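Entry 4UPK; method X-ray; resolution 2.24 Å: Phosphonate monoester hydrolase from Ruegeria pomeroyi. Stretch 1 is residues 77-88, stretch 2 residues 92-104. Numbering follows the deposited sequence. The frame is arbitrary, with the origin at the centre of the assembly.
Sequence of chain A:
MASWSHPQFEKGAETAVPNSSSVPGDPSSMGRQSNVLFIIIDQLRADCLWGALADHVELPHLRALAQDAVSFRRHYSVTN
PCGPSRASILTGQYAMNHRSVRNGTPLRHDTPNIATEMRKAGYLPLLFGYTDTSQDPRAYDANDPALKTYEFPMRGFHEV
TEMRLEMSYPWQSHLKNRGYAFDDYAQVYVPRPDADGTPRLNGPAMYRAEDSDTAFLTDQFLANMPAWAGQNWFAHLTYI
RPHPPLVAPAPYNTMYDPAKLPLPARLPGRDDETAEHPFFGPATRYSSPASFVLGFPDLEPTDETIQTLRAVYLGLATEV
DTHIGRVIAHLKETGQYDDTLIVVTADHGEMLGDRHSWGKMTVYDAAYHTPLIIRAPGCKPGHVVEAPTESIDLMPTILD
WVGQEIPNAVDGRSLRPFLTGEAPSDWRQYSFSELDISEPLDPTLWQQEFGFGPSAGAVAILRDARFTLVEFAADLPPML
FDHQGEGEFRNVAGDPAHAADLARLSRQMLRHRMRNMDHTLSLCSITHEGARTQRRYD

Stretch 1 (77-88) SVTNPCGPSRAS
Stretch 2 (92-104) GQYAMNHRSVRNG

Residues 77-88 run as a loop into a helix that starts at Cys 82 and continues past Ser 88. A cis peptide bond precedes Pro 81, the N-cap residue. Gly 92 (phi/psi 74/16) ends helical geometry, and its positive phi favours glycine. Tyr 94 is the N-cap residue of a short helix, 95-98. Arg 99 leaves it at 66/13, and the chain returns in extended and turn conformations along the first helix. The register is therefore antiparallel in order: CA of Ser 88 lies 5.1 Å from CA of Gln 93, CA of Pro 84 5.3 Å from CA of Val 101, and CA of Gly 83 4.9 Å from CA of Asn 103. The contact buries 583 Å², both sides summed. Asn 103, Ser 88 and Pro 84 have the most area covered by the other stretch.

Hydrogen bonds hold both ends. At the turn, Gly 92 N donates to Ser 88 O at 2.8 Å. Ser 88 has chi1 -81° (m), and its hydroxyl serves twice: Ser 88 OG donates to Gln 93 O at 3.0 Å and accepts from His 98 NE2 at 2.8 Å. A small hydroxyl side chain suits this double role. His 98 NE2 also makes a weak bond to Pro 84 O at 3.3 Å, with an angle of 125°. Pro 84 O also accepts the helical bond from Ser 88 N at 3.0 Å. The imidazole is set by chi1 68° (p) and chi2 58°. The other ring nitrogen, His 98 ND1, accepts from Ser 100 N at 3.1 Å, so both ring nitrogens are used.

At the far end, Asn 103 (chi1 -78°, m; chi2 -1°) brings its amide to the start of the first helix. Gly 83 N donates to Asn 103 OD1 at 3.1 Å. Glycine fits here, because an ideal CB on Gly 83 would lie 2.7 Å from Asn 103 OD1, a clash. Cys 82 SG is 3.8 Å from Asn 103 ND2.

Two CA-H...O contacts add to these. Pro 84 CA approaches Ser 100 O at 3.4 Å, and Ser 88 CA approaches Gln 93 O at 3.4 Å.

Packing fills the space between. Buried Ala 87 points toward the second stretch, and Ala 87 CB sits over one face of the His 98 ring, 3.8 Å from the centroid. This methyl is a small apolar group that fits the 3.6 Å approach of Ala 87 CB to His 98 CE1; Ala 87 CB also meets Ser 100 CB at 4.0 Å. Thr 79 CG2 lies at the ring edge, 4.2 Å from His 98 NE2. Pro 84, with a C-gamma exo ring, lies against the backbone: Pro 84 CG is 3.5 Å from Val 101 C and from Arg 102 N. Val 78 (chi1 -49°, m) places Val 78 CB 3.9 Å from Tyr 94 CD1. Thr 79 (chi1 -169°, t) sets Thr 79 OG1 3.7 Å from Ala 95 CB.

Two waters complete the link. Water 1 donates to Val 78 O at 2.8 Å and accepts from Ala 95 N at 3.1 Å. Water 2 donates to Thr 79 OG1 at 3.0 Å and to Val 101 O at 2.7 Å.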

ATOM      1  N   SER A  77      22.658 -22.714  12.518  1.00 13.53           N
ATOM      2  CA  SER A  77      22.071 -21.790  11.548  1.00 13.29           C
ATOM      3  C   SER A  77      21.065 -22.633  10.707  1.00 16.75           C
ATOM      4  O   SER A  77      21.378 -23.783  10.393  1.00 16.89           O
ATOM      5  CB  SER A  77      23.164 -21.218  10.649  1.00 14.36           C
ATOM      6  OG  SER A  77      22.582 -20.342   9.701  1.00 22.80           O
ATOM      7  N   VAL A  78      19.862 -22.108  10.397  1.00 12.77           N
ATOM      8  CA  VAL A  78      18.862 -22.847   9.613  1.00 11.97           C
ATOM      9  C   VAL A  78      19.085 -22.692   8.115  1.00 18.66           C
ATOM     10  O   VAL A  78      18.426 -23.356   7.309  1.00 19.27           O
ATOM     11  CB  VAL A  78      17.384 -22.582  10.021  1.00 15.46           C
ATOM     12  CG1 VAL A  78      17.189 -22.713  11.521  1.00 14.93           C
ATOM     13  CG2 VAL A  78      16.886 -21.223   9.515  1.00 14.60           C
ATOM     14  N   THR A  79      20.000 -21.802   7.732  1.00 16.27           N
ATOM     15  CA  THR A  79      20.308 -21.596   6.321  1.00 16.04           C
ATOM     16  C   THR A  79      21.634 -20.940   6.108  1.00 18.51           C
ATOM     17  O   THR A  79      22.225 -20.448   7.055  1.00 19.27           O
ATOM     18  CB  THR A  79      19.137 -20.992   5.510  1.00 16.82           C
ATOM     19  OG1 THR A  79      19.437 -21.076   4.117  1.00 17.42           O
ATOM     20  CG2 THR A  79      18.821 -19.583   5.907  1.00  9.30           C
ATOM     21  N   ASN A  80      22.079 -20.917   4.853  1.00 13.50           N
ATOM     22  CA  ASN A  80      23.332 -20.324   4.433  1.00 13.80           C
ATOM     23  C   ASN A  80      23.250 -19.852   2.957  1.00 19.96           C
ATOM     24  O   ASN A  80      22.419 -20.373   2.179  1.00 18.37           O
ATOM     25  CB  ASN A  80      24.465 -21.339   4.613  1.00 16.43           C
ATOM     26  CG  ASN A  80      25.325 -21.065   5.804  1.00 28.88           C
ATOM     27  OD1 ASN A  80      25.782 -19.948   6.002  1.00 25.52           O
ATOM     28  ND2 ASN A  80      25.636 -22.090   6.570  1.00  8.05           N
ATOM     29  N   PRO A  81      24.080 -18.854   2.558  1.00 18.46           N
ATOM     30  CA  PRO A  81      25.091 -18.128   3.348  1.00 19.39           C
ATOM     31  C   PRO A  81      24.551 -16.934   4.137  1.00 28.15           C
ATOM     32  O   PRO A  81      23.430 -16.984   4.623  1.00 27.69           O
ATOM     33  CB  PRO A  81      26.189 -17.817   2.322  1.00 20.43           C
ATOM     34  CG  PRO A  81      25.523 -17.936   0.952  1.00 25.27           C
ATOM     35  CD  PRO A  81      24.085 -18.380   1.168  1.00 20.76           C
ATOM     36  N   CYS A  82      25.385 -15.896   4.322  1.00 28.61           N
ATOM     37  CA  CYS A  82      25.125 -14.673   5.083  1.00 29.59           C
ATOM     38  C   CYS A  82      23.735 -14.077   4.918  1.00 28.57           C
ATOM     39  O   CYS A  82      23.055 -13.899   5.928  1.00 26.89           O
ATOM     40  CB  CYS A  82      26.223 -13.647   4.829  1.00 31.58           C
ATOM     41  SG  CYS A  82      27.214 -14.007   3.360  1.00 36.80           S
ATOM     42  N   GLY A  83      23.342 -13.774   3.668  1.00 22.33           N
ATOM     43  CA  GLY A  83      22.046 -13.194   3.328  1.00 20.98           C
ATOM     44  C   GLY A  83      20.906 -14.076   3.809  1.00 22.30           C
ATOM     45  O   GLY A  83      20.208 -13.705   4.756  1.00 21.60           O
ATOM     46  N   PRO A  84      20.764 -15.307   3.263  1.00 16.15           N
ATOM     47  CA  PRO A  84      19.714 -16.226   3.767  1.00 15.17           C
ATOM     48  C   PRO A  84      19.751 -16.454   5.289  1.00 17.19           C
ATOM     49  O   PRO A  84      18.704 -16.449   5.959  1.00 15.26           O
ATOM     50  CB  PRO A  84      20.004 -17.533   3.014  1.00 16.78           C
ATOM     51  CG  PRO A  84      20.664 -17.088   1.751  1.00 20.82           C
ATOM     52  CD  PRO A  84      21.504 -15.900   2.130  1.00 16.64           C
ATOM     53  N   SER A  85      20.964 -16.656   5.835  1.00 13.41           N
ATOM     54  CA  SER A  85      21.166 -16.893   7.256  1.00 13.29           C
ATOM     55  C   SER A  85      20.834 -15.682   8.131  1.00 19.25           C
ATOM     56  O   SER A  85      20.373 -15.873   9.242  1.00 21.09           O
ATOM     57  CB  SER A  85      22.568 -17.407   7.515  1.00 15.71           C
ATOM     58  OG  SER A  85      22.632 -17.906   8.833  1.00 26.55           O
ATOM     59  N   ARG A  86      21.019 -14.454   7.620  1.00 14.77           N
ATOM     60  CA  ARG A  86      20.624 -13.196   8.274  1.00 15.79           C
ATOM     61  C   ARG A  86      19.104 -12.995   8.167  1.00 18.49           C
ATOM     62  O   ARG A  86      18.472 -12.617   9.154  1.00 18.79           O
ATOM     63  CB  ARG A  86      21.381 -12.000   7.662  1.00 19.60           C
ATOM     64  CG  ARG A  86      21.627 -10.836   8.605  1.00 33.80           C
ATOM     65  CD  ARG A  86      22.272 -11.224   9.911  1.00 35.36           C
ATOM     66  NE  ARG A  86      23.613 -11.772   9.731  1.00 35.85           N
ATOM     67  CZ  ARG A  86      24.733 -11.101   9.960  1.00 32.19           C
ATOM     68  NH1 ARG A  86      24.689  -9.829  10.328  1.00 24.53           N
ATOM     69  NH2 ARG A  86      25.905 -11.694   9.824  1.00 16.02           N
ATOM     70  N   ALA A  87      18.507 -13.327   6.989  1.00 13.25           N
ATOM     71  CA  ALA A  87      17.057 -13.257   6.773  1.00 11.60           C
ATOM     72  C   ALA A  87      16.272 -14.181   7.760  1.00 15.74           C
ATOM     73  O   ALA A  87      15.277 -13.771   8.334  1.00 16.44           O
ATOM     74  CB  ALA A  87      16.723 -13.549   5.322  1.00 11.09           C
ATOM     75  N   SER A  88      16.804 -15.353   8.051  1.00 11.57           N
ATOM     76  CA  SER A  88      16.228 -16.316   9.002  1.00 10.09           C
ATOM     77  C   SER A  88      16.305 -15.858  10.446  1.00 12.94           C
ATOM     78  O   SER A  88      15.344 -16.028  11.182  1.00 14.26           O
ATOM     79  CB  SER A  88      16.931 -17.668   8.859  1.00 11.15           C
ATOM     80  OG  SER A  88      16.422 -18.420   7.772  1.00 13.73           O
ATOM     81  N   GLY A  92      12.890 -14.879  11.964  1.00 14.53           N
ATOM     82  CA  GLY A  92      12.450 -16.014  12.775  1.00 13.90           C
ATOM     83  C   GLY A  92      11.807 -17.133  11.965  1.00 16.16           C
ATOM     84  O   GLY A  92      11.158 -18.019  12.534  1.00 14.93           O
ATOM     85  N   GLN A  93      12.018 -17.123  10.626  1.00 13.93           N
ATOM     86  CA  GLN A  93      11.453 -18.105   9.690  1.00 13.16           C
ATOM     87  C   GLN A  93      12.529 -18.922   8.992  1.00 15.88           C
ATOM     88  O   GLN A  93      13.628 -18.427   8.758  1.00 15.38           O
ATOM     89  CB  GLN A  93      10.637 -17.402   8.581  1.00 13.70           C
ATOM     90  CG  GLN A  93       9.521 -16.493   9.047  1.00 15.61           C
ATOM     91  CD  GLN A  93       8.760 -15.886   7.892  1.00 26.18           C
ATOM     92  OE1 GLN A  93       8.765 -16.377   6.765  1.00 19.29           O
ATOM     93  NE2 GLN A  93       8.029 -14.832   8.164  1.00 23.42           N
ATOM     94  N   TYR A  94      12.176 -20.140   8.578  1.00 12.25           N
ATOM     95  CA  TYR A  94      13.036 -20.997   7.768  1.00 11.04           C
ATOM     96  C   TYR A  94      13.120 -20.348   6.362  1.00 13.01           C
ATOM     97  O   TYR A  94      12.203 -19.634   5.975  1.00 12.70           O
ATOM     98  CB  TYR A  94      12.428 -22.409   7.648  1.00 11.53           C
ATOM     99  CG  TYR A  94      12.473 -23.216   8.928  1.00 14.30           C
ATOM    100  CD1 TYR A  94      13.679 -23.696   9.432  1.00 15.26           C
ATOM    101  CD2 TYR A  94      11.300 -23.594   9.580  1.00 15.95           C
ATOM    102  CE1 TYR A  94      13.721 -24.480  10.583  1.00 14.59           C
ATOM    103  CE2 TYR A  94      11.332 -24.351  10.750  1.00 16.59           C
ATOM    104  CZ  TYR A  94      12.543 -24.797  11.247  1.00 21.33           C
ATOM    105  OH  TYR A  94      12.568 -25.519  12.419  1.00 17.88           O
ATOM    106  N   ALA A  95      14.215 -20.576   5.634  1.00  9.77           N
ATOM    107  CA  ALA A  95      14.426 -20.086   4.279  1.00  9.75           C
ATOM    108  C   ALA A  95      13.293 -20.554   3.354  1.00 16.27           C
ATOM    109  O   ALA A  95      12.997 -19.834   2.404  1.00 16.57           O
ATOM    110  CB  ALA A  95      15.780 -20.566   3.752  1.00 10.25           C
ATOM    111  N   MET A  96      12.656 -21.754   3.625  1.00 13.30           N
ATOM    112  CA  MET A  96      11.524 -22.292   2.841  1.00 12.13           C
ATOM    113  C   MET A  96      10.297 -21.391   2.957  1.00 16.32           C
ATOM    114  O   MET A  96       9.443 -21.393   2.087  1.00 16.56           O
ATOM    115  CB  MET A  96      11.198 -23.778   3.166  1.00 13.78           C
ATOM    116  CG  MET A  96      10.832 -24.071   4.614  1.00 16.01           C
ATOM    117  SD  MET A  96      10.684 -25.853   4.904  1.00 18.48           S
ATOM    118  CE  MET A  96      10.369 -25.853   6.648  1.00 15.64           C
ATOM    119  N   ASN A  97      10.251 -20.589   4.015  1.00 15.50           N
ATOM    120  CA  ASN A  97       9.182 -19.646   4.274  1.00 16.84           C
ATOM    121  C   ASN A  97       9.535 -18.200   3.886  1.00 20.36           C
ATOM    122  O   ASN A  97       8.754 -17.557   3.156  1.00 20.36           O
ATOM    123  CB  ASN A  97       8.711 -19.771   5.725  1.00 17.69           C
ATOM    124  CG  ASN A  97       7.977 -21.071   5.956  1.00 28.01           C
ATOM    125  OD1 ASN A  97       7.365 -21.631   5.049  1.00 18.81           O
ATOM    126  ND2 ASN A  97       8.031 -21.594   7.159  1.00 22.09           N
ATOM    127  N   HIS A  98      10.712 -17.698   4.337  1.00 14.18           N
ATOM    128  CA  HIS A  98      11.081 -16.304   4.030  1.00 12.96           C
ATOM    129  C   HIS A  98      11.453 -16.078   2.545  1.00 15.51           C
ATOM    130  O   HIS A  98      11.256 -14.990   1.998  1.00 12.57           O
ATOM    131  CB  HIS A  98      12.093 -15.729   5.037  1.00 12.19           C
ATOM    132  CG  HIS A  98      13.476 -16.308   5.017  1.00 13.84           C
ATOM    133  ND1 HIS A  98      14.245 -16.291   3.881  1.00 15.17           N
ATOM    134  CD2 HIS A  98      14.235 -16.748   6.048  1.00 14.56           C
ATOM    135  CE1 HIS A  98      15.439 -16.746   4.237  1.00 14.16           C
ATOM    136  NE2 HIS A  98      15.477 -17.040   5.533  1.00 14.43           N
ATOM    137  N   ARG A  99      11.964 -17.148   1.915  1.00 13.22           N
ATOM    138  CA  ARG A  99      12.319 -17.276   0.495  1.00 13.23           C
ATOM    139  C   ARG A  99      13.471 -16.415  -0.050  1.00 16.65           C
ATOM    140  O   ARG A  99      13.707 -16.390  -1.252  1.00 18.29           O
ATOM    141  CB  ARG A  99      11.063 -17.370  -0.425  1.00 13.33           C
ATOM    142  CG  ARG A  99      10.184 -18.625  -0.167  1.00 18.56           C
ATOM    143  CD  ARG A  99      10.832 -19.979  -0.533  1.00 10.56           C
ATOM    144  NE  ARG A  99      11.043 -20.096  -1.979  1.00 12.99           N
ATOM    145  CZ  ARG A  99      12.018 -20.785  -2.546  1.00 21.69           C
ATOM    146  NH1 ARG A  99      12.876 -21.468  -1.805  1.00 17.85           N
ATOM    147  NH2 ARG A  99      12.118 -20.837  -3.862  1.00 24.66           N
ATOM    148  N   SER A 100      14.247 -15.801   0.828  1.00 13.06           N
ATOM    149  CA  SER A 100      15.453 -15.077   0.452  1.00 13.27           C
ATOM    150  C   SER A 100      16.495 -16.214   0.572  1.00 19.79           C
ATOM    151  O   SER A 100      17.155 -16.365   1.593  1.00 18.54           O
ATOM    152  CB  SER A 100      15.726 -13.961   1.463  1.00 15.54           C
ATOM    153  OG  SER A 100      16.670 -13.022   0.979  1.00 18.47           O
ATOM    154  N   VAL A 101      16.531 -17.090  -0.451  1.00 19.15           N
ATOM    155  CA  VAL A 101      17.281 -18.359  -0.469  1.00 17.60           C
ATOM    156  C   VAL A 101      18.751 -18.329  -0.859  1.00 20.97           C
ATOM    157  O   VAL A 101      19.461 -19.311  -0.626  1.00 19.94           O
ATOM    158  CB  VAL A 101      16.478 -19.516  -1.131  1.00 19.15           C
ATOM    159  CG1 VAL A 101      15.197 -19.782  -0.353  1.00 18.31           C
ATOM    160  CG2 VAL A 101      16.176 -19.218  -2.606  1.00 18.58           C
ATOM    161  N   ARG A 102      19.203 -17.193  -1.425  1.00 18.18           N
ATOM    162  CA  ARG A 102      20.583 -16.911  -1.859  1.00 17.24           C
ATOM    163  C   ARG A 102      20.861 -15.426  -1.631  1.00 19.97           C
ATOM    164  O   ARG A 102      19.919 -14.641  -1.510  1.00 19.69           O
ATOM    165  CB  ARG A 102      20.755 -17.148  -3.373  1.00 15.28           C
ATOM    166  CG  ARG A 102      19.968 -18.290  -3.964  1.00 18.58           C
ATOM    167  CD  ARG A 102      20.010 -18.186  -5.453  1.00 17.27           C
ATOM    168  NE  ARG A 102      19.106 -19.157  -6.064  1.00 27.45           N
ATOM    169  CZ  ARG A 102      17.828 -18.932  -6.343  1.00 33.48           C
ATOM    170  NH1 ARG A 102      17.264 -17.773  -6.027  1.00 23.73           N
ATOM    171  NH2 ARG A 102      17.095 -19.871  -6.911  1.00 16.93           N
ATOM    172  N   ASN A 103      22.153 -15.034  -1.625  1.00 14.71           N
ATOM    173  CA  ASN A 103      22.561 -13.633  -1.566  1.00 13.67           C
ATOM    174  C   ASN A 103      21.964 -12.955  -2.801  1.00 16.38           C
ATOM    175  O   ASN A 103      22.026 -13.514  -3.908  1.00 15.17           O
ATOM    176  CB  ASN A 103      24.097 -13.512  -1.586  1.00 12.15           C
ATOM    177  CG  ASN A 103      24.760 -13.816  -0.278  1.00 17.70           C
ATOM    178  OD1 ASN A 103      24.108 -14.113   0.720  1.00 10.77           O
ATOM    179  ND2 ASN A 103      26.092 -13.777  -0.254  1.00 16.19           N
ATOM    180  N   GLY A 104      21.280 -11.835  -2.587  1.00 14.12           N
ATOM    181  CA  GLY A 104      20.627 -11.107  -3.675  1.00 14.29           C
ATOM    182  C   GLY A 104      19.180 -11.502  -3.921  1.00 21.18           C
ATOM    183  O   GLY A 104      18.510 -10.842  -4.712  1.00 21.53           O
TER
HETATM  184  O   HOH W   1      15.702 -22.968   6.898  1.00  9.76           O
HETATM  185  O   HOH W   2      18.512 -20.895   1.295  1.00 15.40           O